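Long-range contacts in phage integrase/site-specific recombinase (Haloarcula marismortui, PDB 3NRW), which probably binds DNA during site-specific recombination and integration, the crystallised piece being its N-terminal, all-helical core-binding domain: residues R4-P9 / I48-R52; R13-L17 / F32-L36; M80-K84 / K103-P107. All coordinates share one frame; numbering follows the deposited sequence.

Contact 1: residues R4-P9 / I48-R52; sequences RPSLSP and ITAMR
The extended N-terminal lead 4-9 meets the turn 48-52 with Ser8 and Ala50 as the closest pair of CA atoms, 4.4 Å apart, and a single direct backbone hydrogen bond joins the two segments, from Met51 N to Leu7 O (2.8 Å). The same carbonyl oxygen receives a CA-H...O contact from Ala50, and Ser8 CA returns one to Thr49 O at 3.3 Å, so the two backbones are in close touch where the lead turns into helix 9-20. Ser8 stands at the N-cap of that helix.

Arg52 reaches back toward the start of the chain. CG lies anti to the backbone N (chi1 -167°), and a bend at chi3 turns the guanidinium so that NH2 donates to Pro5 O at 2.7 Å; the bond lies in the carbonyl plane but is somewhat bent, 149° at the hydrogen. NH2 also donates to Asp94 O, so one nitrogen ties the N-terminal lead to the loop after helix 73-92. Three waters join the segments further: one bridges Ser6 OG and Thr49 O, another links Ser6 OG to Arg52 NE through a weak bond, and a third accepts from Arg52 N and, weakly, from Leu7 N. Ser6 OG also rests 3.5 Å from Ala50 CB.

At the other end side-chain packing is mainly apolar. The Pro9 ring lies obliquely across the selenomethionine Met51, whose selenium sits 3.9 Å from Pro9 CG, while the ring also abuts a carbonyl, Pro9 CD lying 3.3 Å from Ile48 O. The contact thus joins the N-terminal segment to the loop between helices 26-45 and 56-67 of the core-binding domain. Met51 enters the interior between Ala12 of helix 9-20, Phe39 of helix 26-45 and Trp86, Leu87 and Leu90 of helix 73-92; Pro9 and Ile48 both lean on Ala43 of helix 26-45.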
ATOM      1  N   ARG A   4      15.221   9.917  -6.060  1.00 41.52           N
ATOM      2  CA  ARG A   4      15.818  10.874  -5.087  1.00 41.37           C
ATOM      3  C   ARG A   4      15.031  10.910  -3.773  1.00 35.08           C
ATOM      4  O   ARG A   4      15.593  10.688  -2.703  1.00 38.72           O
ATOM      5  CB  ARG A   4      15.879  12.280  -5.701  1.00 48.07           C
ATOM      6  CG  ARG A   4      16.458  13.354  -4.789  1.00 47.40           C
ATOM      7  CD  ARG A   4      17.957  13.181  -4.569  1.00 55.49           C
ATOM      8  NE  ARG A   4      18.281  12.002  -3.771  1.00 57.11           N
ATOM      9  CZ  ARG A   4      19.516  11.674  -3.400  1.00 59.86           C
ATOM     10  NH1 ARG A   4      20.541  12.437  -3.756  1.00 61.86           N
ATOM     11  NH2 ARG A   4      19.726  10.584  -2.673  1.00 55.22           N
ATOM     12  N   PRO A   5      13.716  11.186  -3.834  1.00 31.93           N
ATOM     13  CA  PRO A   5      12.945  11.226  -2.587  1.00 23.81           C
ATOM     14  C   PRO A   5      12.758   9.849  -1.950  1.00 21.55           C
ATOM     15  O   PRO A   5      12.773   8.828  -2.636  1.00 23.57           O
ATOM     16  CB  PRO A   5      11.625  11.860  -3.018  1.00 30.57           C
ATOM     17  CG  PRO A   5      11.462  11.361  -4.409  1.00 29.64           C
ATOM     18  CD  PRO A   5      12.857  11.494  -4.993  1.00 32.76           C
ATOM     19  N   SER A   6      12.585   9.834  -0.632  1.00 19.32           N
ATOM     20  CA  SER A   6      12.405   8.591   0.106  1.00 21.21           C
ATOM     21  C   SER A   6      11.391   8.781   1.228  1.00 19.65           C
ATOM     22  O   SER A   6      11.443   9.769   1.962  1.00 20.31           O
ATOM     23  CB  SER A   6      13.748   8.141   0.688  1.00 30.81           C
ATOM     24  OG  SER A   6      13.630   6.906   1.373  1.00 33.50           O
ATOM     25  N   LEU A   7      10.461   7.837   1.347  1.00 15.79           N
ATOM     26  CA  LEU A   7       9.445   7.893   2.388  1.00 12.31           C
ATOM     27  C   LEU A   7       9.266   6.540   3.052  1.00 14.80           C
ATOM     28  O   LEU A   7       9.285   5.497   2.392  1.00 15.59           O
ATOM     29  CB  LEU A   7       8.094   8.336   1.816  1.00 15.14           C
ATOM     30  CG  LEU A   7       7.991   9.733   1.202  1.00 16.98           C
ATOM     31  CD1 LEU A   7       6.580   9.943   0.666  1.00 19.42           C
ATOM     32  CD2 LEU A   7       8.326  10.785   2.248  1.00 17.30           C
ATOM     33  N   SER A   8       9.090   6.573   4.366  1.00 14.44           N
ATOM     34  CA  SER A   8       8.874   5.363   5.143  1.00 14.21           C
ATOM     35  C   SER A   8       7.439   4.945   4.886  1.00 14.96           C
ATOM     36  O   SER A   8       6.644   5.725   4.356  1.00 14.66           O
ATOM     37  CB  SER A   8       9.041   5.655   6.632  1.00 14.66           C
ATOM     38  OG  SER A   8       8.031   6.544   7.086  1.00 14.80           O
ATOM     39  N   PRO A   9       7.090   3.703   5.245  1.00 14.38           N
ATOM     40  CA  PRO A   9       5.715   3.257   5.029  1.00 13.75           C
ATOM     41  C   PRO A   9       4.711   4.221   5.676  1.00 15.15           C
ATOM     42  O   PRO A   9       3.761   4.663   5.024  1.00 14.65           O
ATOM     43  CB  PRO A   9       5.709   1.871   5.665  1.00 15.62           C
ATOM     44  CG  PRO A   9       7.091   1.362   5.309  1.00 13.09           C
ATOM     45  CD  PRO A   9       7.961   2.573   5.623  1.00 13.98           C
ATOM     46  N   ILE A  48      11.177  -2.688   6.727  1.00 18.00           N
ATOM     47  CA  ILE A  48      11.153  -1.957   5.459  1.00 18.21           C
ATOM     48  C   ILE A  48      11.077  -0.478   5.841  1.00 19.28           C
ATOM     49  O   ILE A  48      10.012   0.019   6.197  1.00 19.63           O
ATOM     50  CB  ILE A  48       9.919  -2.352   4.624  1.00 12.85           C
ATOM     51  CG1 ILE A  48      10.064  -3.815   4.179  1.00 17.89           C
ATOM     52  CG2 ILE A  48       9.758  -1.414   3.418  1.00 16.13           C
ATOM     53  CD1 ILE A  48       8.827  -4.406   3.530  1.00 25.98           C
ATOM     54  N   THR A  49      12.206   0.223   5.760  1.00 16.75           N
ATOM     55  CA  THR A  49      12.268   1.632   6.155  1.00 19.21           C
ATOM     56  C   THR A  49      11.990   2.661   5.069  1.00 18.07           C
ATOM     57  O   THR A  49      11.809   3.837   5.372  1.00 17.20           O
ATOM     58  CB  THR A  49      13.637   1.967   6.778  1.00 26.05           C
ATOM     59  OG1 THR A  49      14.667   1.710   5.818  1.00 28.32           O
ATOM     60  CG2 THR A  49      13.880   1.113   8.018  1.00 28.20           C
ATOM     61  N   ALA A  50      11.972   2.227   3.812  1.00 16.06           N
ATOM     62  CA  ALA A  50      11.709   3.123   2.692  1.00 16.30           C
ATOM     63  C   ALA A  50      10.868   2.355   1.686  1.00 16.81           C
ATOM     64  O   ALA A  50      11.157   1.197   1.387  1.00 16.68           O
ATOM     65  CB  ALA A  50      13.022   3.577   2.049  1.00 16.75           C
HETATM   66  N   MSE A  51       9.832   2.991   1.155  1.00 15.81           N
HETATM   67  CA  MSE A  51       8.972   2.310   0.206  1.00 16.39           C
HETATM   68  C   MSE A  51       9.700   1.854  -1.055  1.00 16.50           C
HETATM   69  O   MSE A  51       9.307   0.867  -1.675  1.00 13.88           O
HETATM   70  CB  MSE A  51       7.782   3.203  -0.162  1.00 13.86           C
HETATM   71  CG  MSE A  51       6.794   3.419   0.978  1.00 14.57           C
HETATM   72 SE   MSE A  51       5.916   1.772   1.589  1.00 21.34          SE
HETATM   73  CE  MSE A  51       4.561   1.621   0.190  1.00 17.11           C
ATOM     74  N   ARG A  52      10.764   2.556  -1.431  1.00 15.91           N
ATOM     75  CA  ARG A  52      11.512   2.180  -2.625  1.00 18.81           C
ATOM     76  C   ARG A  52      12.129   0.784  -2.486  1.00 17.01           C
ATOM     77  O   ARG A  52      12.475   0.147  -3.483  1.00 19.43           O
ATOM     78  CB  ARG A  52      12.609   3.212  -2.908  1.00 19.34           C
ATOM     79  CG  ARG A  52      13.242   3.084  -4.285  1.00 32.47           C
ATOM     80  CD  ARG A  52      14.369   4.086  -4.454  1.00 34.53           C
ATOM     81  NE  ARG A  52      13.918   5.469  -4.306  1.00 32.75           N
ATOM     82  CZ  ARG A  52      13.149   6.110  -5.182  1.00 24.49           C
ATOM     83  NH1 ARG A  52      12.729   5.501  -6.281  1.00 30.66           N
ATOM     84  NH2 ARG A  52      12.817   7.375  -4.969  1.00 28.58           N
TER
HETATM   85  O   HOH W   1      13.808   5.524  -0.991  1.00 27.76           O
HETATM   86  O   HOH W   2      12.671   6.532   3.842  1.00 32.46           O
HETATM   87  O   HOH W   3      11.019   5.442  -0.880  1.00 17.12           O

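Contact 2: residues R13-L17 / F32-L36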
ATOM      1  N   ARG A  13       2.039   6.474   3.727  1.00 13.22           N
ATOM      2  CA  ARG A  13       0.629   6.210   4.004  1.00 16.27           C
ATOM      3  C   ARG A  13      -0.062   7.543   4.321  1.00 17.01           C
ATOM      4  O   ARG A  13      -1.092   7.861   3.724  1.00 15.42           O
ATOM      5  CB  ARG A  13       0.504   5.223   5.178  1.00 13.52           C
ATOM      6  CG  ARG A  13      -0.919   4.782   5.554  1.00 21.34           C
ATOM      7  CD  ARG A  13      -1.574   5.758   6.532  1.00 25.97           C
ATOM      8  NE  ARG A  13      -0.656   6.185   7.587  1.00 23.12           N
ATOM      9  CZ  ARG A  13      -0.263   5.428   8.607  1.00 29.75           C
ATOM     10  NH1 ARG A  13      -0.707   4.182   8.736  1.00 21.86           N
ATOM     11  NH2 ARG A  13       0.589   5.921   9.497  1.00 27.31           N
ATOM     12  N   ASP A  14       0.511   8.326   5.236  1.00 15.79           N
ATOM     13  CA  ASP A  14      -0.077   9.621   5.596  1.00 16.12           C
ATOM     14  C   ASP A  14      -0.165  10.545   4.381  1.00 16.73           C
ATOM     15  O   ASP A  14      -1.157  11.254   4.198  1.00 15.77           O
ATOM     16  CB  ASP A  14       0.744  10.354   6.674  1.00 16.81           C
ATOM     17  CG  ASP A  14       0.794   9.620   8.012  1.00 28.24           C
ATOM     18  OD1 ASP A  14      -0.101   8.798   8.302  1.00 20.64           O
ATOM     19  OD2 ASP A  14       1.734   9.895   8.788  1.00 23.97           O
ATOM     20  N   ARG A  15       0.878  10.546   3.559  1.00 14.91           N
ATOM     21  CA  ARG A  15       0.914  11.407   2.380  1.00 16.52           C
ATOM     22  C   ARG A  15      -0.211  11.066   1.415  1.00 18.44           C
ATOM     23  O   ARG A  15      -0.878  11.952   0.880  1.00 18.15           O
ATOM     24  CB  ARG A  15       2.261  11.277   1.667  1.00 16.53           C
ATOM     25  CG  ARG A  15       2.590  12.455   0.765  1.00 17.70           C
ATOM     26  CD  ARG A  15       3.866  12.193  -0.006  1.00 22.17           C
ATOM     27  NE  ARG A  15       4.282  13.331  -0.823  1.00 24.71           N
ATOM     28  CZ  ARG A  15       5.049  14.326  -0.391  1.00 30.18           C
ATOM     29  NH1 ARG A  15       5.492  14.340   0.860  1.00 28.66           N
ATOM     30  NH2 ARG A  15       5.397  15.300  -1.221  1.00 38.52           N
ATOM     31  N   TYR A  16      -0.420   9.771   1.201  1.00 15.97           N
ATOM     32  CA  TYR A  16      -1.460   9.300   0.303  1.00 19.25           C
ATOM     33  C   TYR A  16      -2.854   9.694   0.797  1.00 20.20           C
ATOM     34  O   TYR A  16      -3.674  10.199   0.024  1.00 21.01           O
ATOM     35  CB  TYR A  16      -1.360   7.775   0.156  1.00 17.50           C
ATOM     36  CG  TYR A  16      -2.431   7.169  -0.721  1.00 17.41           C
ATOM     37  CD1 TYR A  16      -2.520   7.493  -2.077  1.00 19.71           C
ATOM     38  CD2 TYR A  16      -3.370   6.279  -0.192  1.00 19.68           C
ATOM     39  CE1 TYR A  16      -3.519   6.947  -2.885  1.00 22.80           C
ATOM     40  CE2 TYR A  16      -4.371   5.730  -0.993  1.00 20.93           C
ATOM     41  CZ  TYR A  16      -4.440   6.070  -2.335  1.00 22.39           C
ATOM     42  OH  TYR A  16      -5.441   5.550  -3.125  1.00 26.48           O
ATOM     43  N   LEU A  17      -3.125   9.485   2.082  1.00 16.91           N
ATOM     44  CA  LEU A  17      -4.442   9.824   2.625  1.00 16.63           C
ATOM     45  C   LEU A  17      -4.738  11.319   2.489  1.00 19.84           C
ATOM     46  O   LEU A  17      -5.856  11.705   2.146  1.00 23.03           O
ATOM     47  CB  LEU A  17      -4.543   9.401   4.094  1.00 17.48           C
ATOM     48  CG  LEU A  17      -4.363   7.900   4.353  1.00 13.84           C
ATOM     49  CD1 LEU A  17      -4.568   7.633   5.832  1.00 20.40           C
ATOM     50  CD2 LEU A  17      -5.347   7.081   3.519  1.00 18.66           C
ATOM     51  N   PHE A  32      -9.403   3.424   3.193  1.00 15.11           N
ATOM     52  CA  PHE A  32      -8.025   3.399   2.702  1.00 17.44           C
ATOM     53  C   PHE A  32      -7.100   3.266   3.908  1.00 16.59           C
ATOM     54  O   PHE A  32      -6.141   2.491   3.888  1.00 16.27           O
ATOM     55  CB  PHE A  32      -7.694   4.699   1.955  1.00 17.75           C
ATOM     56  CG  PHE A  32      -8.518   4.926   0.715  1.00 13.85           C
ATOM     57  CD1 PHE A  32      -8.593   6.192   0.146  1.00 22.62           C
ATOM     58  CD2 PHE A  32      -9.209   3.882   0.111  1.00 17.35           C
ATOM     59  CE1 PHE A  32      -9.341   6.417  -1.011  1.00 20.21           C
ATOM     60  CE2 PHE A  32      -9.961   4.093  -1.049  1.00 21.77           C
ATOM     61  CZ  PHE A  32     -10.028   5.363  -1.607  1.00 20.29           C
ATOM     62  N   ARG A  33      -7.391   4.029   4.957  1.00 14.83           N
ATOM     63  CA  ARG A  33      -6.582   3.990   6.165  1.00 16.12           C
ATOM     64  C   ARG A  33      -6.578   2.593   6.774  1.00 18.12           C
ATOM     65  O   ARG A  33      -5.516   2.048   7.078  1.00 14.84           O
ATOM     66  CB  ARG A  33      -7.093   4.994   7.202  1.00 16.83           C
ATOM     67  CG  ARG A  33      -6.335   4.942   8.527  1.00 20.00           C
ATOM     68  CD  ARG A  33      -6.857   5.956   9.537  1.00 20.23           C
ATOM     69  NE  ARG A  33      -6.417   7.314   9.238  1.00 26.87           N
ATOM     70  CZ  ARG A  33      -5.163   7.738   9.365  1.00 29.95           C
ATOM     71  NH1 ARG A  33      -4.854   8.990   9.069  1.00 35.34           N
ATOM     72  NH2 ARG A  33      -4.218   6.912   9.798  1.00 41.42           N
ATOM     73  N   TYR A  34      -7.757   2.007   6.948  1.00 13.54           N
ATOM     74  CA  TYR A  34      -7.842   0.673   7.545  1.00 16.04           C
ATOM     75  C   TYR A  34      -7.099  -0.365   6.708  1.00 17.40           C
ATOM     76  O   TYR A  34      -6.380  -1.209   7.249  1.00 18.81           O
ATOM     77  CB  TYR A  34      -9.306   0.256   7.707  1.00 19.44           C
ATOM     78  CG  TYR A  34     -10.126   1.239   8.505  1.00 23.84           C
ATOM     79  CD1 TYR A  34     -11.484   1.416   8.241  1.00 21.72           C
ATOM     80  CD2 TYR A  34      -9.538   2.022   9.501  1.00 25.84           C
ATOM     81  CE1 TYR A  34     -12.233   2.352   8.944  1.00 26.96           C
ATOM     82  CE2 TYR A  34     -10.278   2.960  10.208  1.00 31.09           C
ATOM     83  CZ  TYR A  34     -11.624   3.122   9.924  1.00 32.75           C
ATOM     84  OH  TYR A  34     -12.354   4.071  10.605  1.00 36.11           O
ATOM     85  N   ARG A  35      -7.260  -0.302   5.391  1.00 13.09           N
ATOM     86  CA  ARG A  35      -6.594  -1.257   4.520  1.00 14.19           C
ATOM     87  C   ARG A  35      -5.074  -1.140   4.573  1.00 20.16           C
ATOM     88  O   ARG A  35      -4.375  -2.147   4.700  1.00 17.46           O
ATOM     89  CB  ARG A  35      -7.066  -1.078   3.078  1.00 17.88           C
ATOM     90  CG  ARG A  35      -8.535  -1.401   2.881  1.00 16.58           C
ATOM     91  CD  ARG A  35      -9.024  -0.916   1.531  1.00 21.84           C
ATOM     92  NE  ARG A  35     -10.446  -1.184   1.352  1.00 22.03           N
ATOM     93  CZ  ARG A  35     -11.197  -0.638   0.401  1.00 26.16           C
ATOM     94  NH1 ARG A  35     -10.665   0.216  -0.467  1.00 20.27           N
ATOM     95  NH2 ARG A  35     -12.482  -0.949   0.316  1.00 25.32           N
ATOM     96  N   LEU A  36      -4.569   0.084   4.490  1.00 14.34           N
ATOM     97  CA  LEU A  36      -3.130   0.302   4.494  1.00 13.79           C
ATOM     98  C   LEU A  36      -2.498   0.132   5.860  1.00 17.53           C
ATOM     99  O   LEU A  36      -1.285  -0.038   5.963  1.00 13.43           O
ATOM    100  CB  LEU A  36      -2.807   1.684   3.930  1.00 13.13           C
ATOM    101  CG  LEU A  36      -3.195   1.854   2.459  1.00 19.39           C
ATOM    102  CD1 LEU A  36      -2.778   3.229   1.968  1.00 20.35           C
ATOM    103  CD2 LEU A  36      -2.521   0.763   1.623  1.00 19.41           C
TER
HETATM  104  O   HOH W   4      -3.242   3.300   8.238  1.00 18.15           O
HETATM  105  O   HOH W   5      -1.575   8.127  10.838  1.00 33.91           O
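Leu17 divides its two methyls between Phe32 and Arg33: CD2 lies 3.7 Å from Phe32 CB, the two side chains running past each other in opposite directions, and CD1 sits over the centre of one face of the Arg33 guanidinium, 3.5 Å from NH1. Helices 9-20 and 26-45 pack here as an antiparallel pair within the all-helical core-binding domain, their short segments at 160° with axes 10.7 Å apart. Tyr16 and Leu36 cross at about a right angle, Leu36 CD1 lying 3.8 Å from Tyr16 CD2, and the aliphatic CG of Arg13 passes alongside Leu36 CB.

The polar interactions gather along one margin. Arg33 NH2 stands above a face of the Arg13 guanidinium, toward its rim. This approach of like charges is probably eased by Asp14, whose OD1 accepts from Arg13 NE at 2.8 Å in a salt bridge. Bends at chi2 and chi3 (-86° and -43°) fold Arg13 back to its neighbour. Two waters complete the link, one between Arg13 NH1 and Arg33 O, the other between Asp14 OD1 and Arg33 NH2.

Helix 73-92 backs the apolar side: Trp86 meets the Tyr16 ring with planes at about 45° and touches Leu36, while Thr82 packs on Phe32.

Contact 3: residues M80-K84 / K103-P107; sequences MQTLK and KVHVP
The C-terminal tail of the crystallised N-terminal fragment, having left helix 73-92, returns in extended form along that helix, and residues 103-107 lie over its 80-84 turn. Val104 is the inward residue of the tail and Val106 flanks the helix at the margin, with Lys84 and the selenomethionine Met80 as their main partners; their CA atoms pair as Lys84 with Val104 and Met80 with Val106, the latter 5.5 Å apart.

Val104 enters between Met80 and Lys84. Its CG1 lies 3.9 Å from Met80 CE and also comes close to Met80 O and Lys84 CB. Lys84 slides past Val104 in the opposite direction, its chain bent repeatedly so that CE packs 3.7 Å from Val104 CB and 3.3 Å from Val104 O. The aliphatic part of the lysine, rather than its amino group, therefore makes the contact.

In this all-helical fold the tail also bridges helix 73-92 to helix 56-67: Val104 touches Leu59, Pro107 touches Glu63, and His105 ND1, on a residue whose CB points away from helix 73-92, is hydrogen-bonded to Glu63 OE1. Met80 meets Glu63 as well, a direct contact between the two helices.

Met80 is bent at chi2 and chi3 (-55° and -68°), which curls its end against the tail backbone and brings CE to 3.5 Å from His105 O. Nearer its base, Met80 CG meets Pro107 CD at 4.0 Å, the two side chains crossing at about a right angle. On the outer margin Val106 spreads its branches: CG1 lies 3.9 Å from Gln81 OE1, and CG2 lies near Met80 O and Lys84 CB.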
HETATM    1  N   MSE A  80      -5.927  -5.100  -1.772  1.00 18.71           N
HETATM    2  CA  MSE A  80      -4.825  -5.134  -2.726  1.00 16.97           C
HETATM    3  C   MSE A  80      -4.976  -4.022  -3.760  1.00 19.43           C
HETATM    4  O   MSE A  80      -3.981  -3.474  -4.235  1.00 18.95           O
HETATM    5  CB  MSE A  80      -4.748  -6.501  -3.422  1.00 18.25           C
HETATM    6  CG  MSE A  80      -4.374  -7.673  -2.495  1.00 17.95           C
HETATM    7 SE   MSE A  80      -2.711  -7.395  -1.538  1.00 30.61          SE
HETATM    8  CE  MSE A  80      -1.439  -7.462  -3.013  1.00 26.15           C
ATOM      9  N   GLN A  81      -6.218  -3.694  -4.105  1.00 20.21           N
ATOM     10  CA  GLN A  81      -6.492  -2.638  -5.077  1.00 21.99           C
ATOM     11  C   GLN A  81      -6.065  -1.285  -4.512  1.00 21.39           C
ATOM     12  O   GLN A  81      -5.518  -0.441  -5.227  1.00 19.10           O
ATOM     13  CB  GLN A  81      -7.979  -2.603  -5.426  1.00 26.78           C
ATOM     14  CG  GLN A  81      -8.350  -1.506  -6.408  1.00 31.59           C
ATOM     15  CD  GLN A  81      -7.620  -1.642  -7.730  1.00 32.55           C
ATOM     16  OE1 GLN A  81      -7.803  -2.621  -8.455  1.00 28.84           O
ATOM     17  NE2 GLN A  81      -6.778  -0.662  -8.046  1.00 32.27           N
ATOM     18  N   THR A  82      -6.327  -1.072  -3.226  1.00 20.50           N
ATOM     19  CA  THR A  82      -5.929   0.176  -2.604  1.00 16.57           C
ATOM     20  C   THR A  82      -4.408   0.191  -2.532  1.00 13.69           C
ATOM     21  O   THR A  82      -3.791   1.228  -2.739  1.00 15.91           O
ATOM     22  CB  THR A  82      -6.542   0.344  -1.194  1.00 18.52           C
ATOM     23  OG1 THR A  82      -7.920   0.726  -1.315  1.00 18.51           O
ATOM     24  CG2 THR A  82      -5.797   1.417  -0.409  1.00 17.74           C
ATOM     25  N   LEU A  83      -3.804  -0.963  -2.256  1.00 17.99           N
ATOM     26  CA  LEU A  83      -2.346  -1.049  -2.200  1.00 13.26           C
ATOM     27  C   LEU A  83      -1.810  -0.651  -3.573  1.00 18.32           C
ATOM     28  O   LEU A  83      -0.852   0.116  -3.692  1.00 16.05           O
ATOM     29  CB  LEU A  83      -1.896  -2.479  -1.856  1.00 20.04           C
ATOM     30  CG  LEU A  83      -0.386  -2.750  -1.898  1.00 17.81           C
ATOM     31  CD1 LEU A  83       0.331  -1.790  -0.964  1.00 24.48           C
ATOM     32  CD2 LEU A  83      -0.086  -4.196  -1.506  1.00 15.18           C
ATOM     33  N   LYS A  84      -2.447  -1.177  -4.614  1.00 18.63           N
ATOM     34  CA  LYS A  84      -2.050  -0.885  -5.987  1.00 17.63           C
ATOM     35  C   LYS A  84      -2.152   0.612  -6.301  1.00 18.13           C
ATOM     36  O   LYS A  84      -1.221   1.202  -6.850  1.00 17.24           O
ATOM     37  CB  LYS A  84      -2.930  -1.671  -6.965  1.00 22.39           C
ATOM     38  CG  LYS A  84      -2.713  -1.301  -8.425  1.00 33.07           C
ATOM     39  CD  LYS A  84      -1.419  -1.880  -8.955  1.00 39.30           C
ATOM     40  CE  LYS A  84      -1.669  -3.161  -9.735  1.00 37.35           C
ATOM     41  NZ  LYS A  84      -2.341  -2.885 -11.038  1.00 40.79           N
ATOM     42  N   LYS A 103       3.549  -4.801 -10.397  1.00 27.25           N
ATOM     43  CA  LYS A 103       3.848  -6.086  -9.783  1.00 27.27           C
ATOM     44  C   LYS A 103       2.853  -6.461  -8.689  1.00 30.12           C
ATOM     45  O   LYS A 103       2.964  -7.526  -8.082  1.00 33.19           O
ATOM     46  CB  LYS A 103       5.278  -6.074  -9.236  1.00 19.90           C
ATOM     47  CG  LYS A 103       6.320  -5.921 -10.336  1.00 27.08           C
ATOM     48  CD  LYS A 103       7.719  -5.752  -9.792  1.00 27.52           C
ATOM     49  CE  LYS A 103       8.725  -5.654 -10.934  1.00 28.37           C
ATOM     50  NZ  LYS A 103      10.122  -5.470 -10.436  1.00 29.30           N
ATOM     51  N   VAL A 104       1.877  -5.591  -8.443  1.00 31.40           N
ATOM     52  CA  VAL A 104       0.863  -5.861  -7.427  1.00 27.07           C
ATOM     53  C   VAL A 104      -0.245  -6.732  -8.009  1.00 36.19           C
ATOM     54  O   VAL A 104      -0.936  -6.332  -8.948  1.00 32.62           O
ATOM     55  CB  VAL A 104       0.218  -4.564  -6.893  1.00 27.60           C
ATOM     56  CG1 VAL A 104      -0.857  -4.911  -5.873  1.00 25.94           C
ATOM     57  CG2 VAL A 104       1.276  -3.674  -6.259  1.00 25.68           C
ATOM     58  N   HIS A 105      -0.410  -7.921  -7.439  1.00 31.39           N
ATOM     59  CA  HIS A 105      -1.431  -8.856  -7.889  1.00 35.40           C
ATOM     60  C   HIS A 105      -2.769  -8.591  -7.204  1.00 35.88           C
ATOM     61  O   HIS A 105      -2.892  -8.722  -5.984  1.00 35.25           O
ATOM     62  CB  HIS A 105      -0.969 -10.294  -7.621  1.00 34.39           C
ATOM     63  CG  HIS A 105      -1.975 -11.339  -7.996  1.00 37.09           C
ATOM     64  ND1 HIS A 105      -2.838 -11.907  -7.083  1.00 34.69           N
ATOM     65  CD2 HIS A 105      -2.259 -11.915  -9.189  1.00 37.65           C
ATOM     66  CE1 HIS A 105      -3.609 -12.788  -7.697  1.00 37.15           C
ATOM     67  NE2 HIS A 105      -3.278 -12.811  -8.975  1.00 27.45           N
ATOM     68  N   VAL A 106      -3.767  -8.210  -7.996  1.00 29.31           N
ATOM     69  CA  VAL A 106      -5.094  -7.930  -7.462  1.00 32.08           C
ATOM     70  C   VAL A 106      -6.039  -9.082  -7.786  1.00 34.74           C
ATOM     71  O   VAL A 106      -6.552  -9.186  -8.900  1.00 37.79           O
ATOM     72  CB  VAL A 106      -5.673  -6.619  -8.047  1.00 32.94           C
ATOM     73  CG1 VAL A 106      -7.063  -6.362  -7.478  1.00 33.91           C
ATOM     74  CG2 VAL A 106      -4.750  -5.451  -7.716  1.00 26.07           C
ATOM     75  N   PRO A 107      -6.276  -9.970  -6.808  1.00 40.57           N
ATOM     76  CA  PRO A 107      -7.163 -11.121  -6.990  1.00 41.14           C
ATOM     77  C   PRO A 107      -8.628 -10.703  -7.073  1.00 43.56           C
ATOM     78  O   PRO A 107      -9.275 -10.886  -8.103  1.00 46.19           O
ATOM     79  CB  PRO A 107      -6.868 -11.973  -5.762  1.00 40.43           C
ATOM     80  CG  PRO A 107      -6.598 -10.938  -4.715  1.00 46.49           C
ATOM     81  CD  PRO A 107      -5.706  -9.958  -5.448  1.00 41.09           C
TER

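Overall arrangement
Along the chain, contact 2 falls within the span that contact 1 brings together, and contact 3 follows both. Contacts 1 and 2 have centres about 15 Å apart and meet through Leu7 CD1 and Arg15 CD, 3.6 Å from each other. Contacts 2 and 3, with centres about 14 Å apart, join through a probable hydrogen bond of 2.9 Å between Arg35 NH1 and Thr82 OG1, and through packing of Leu36 on Thr82 and Leu83. Contacts 1 and 3 lie on opposite sides of the chain's centre, their centres about 19 Å apart and nearest atoms about 6 Å. Helix 73-92 supplies one side of contact 3 and packs against contacts 1 and 2, Trp86 meeting both and Leu87 touching Met51 and Val104.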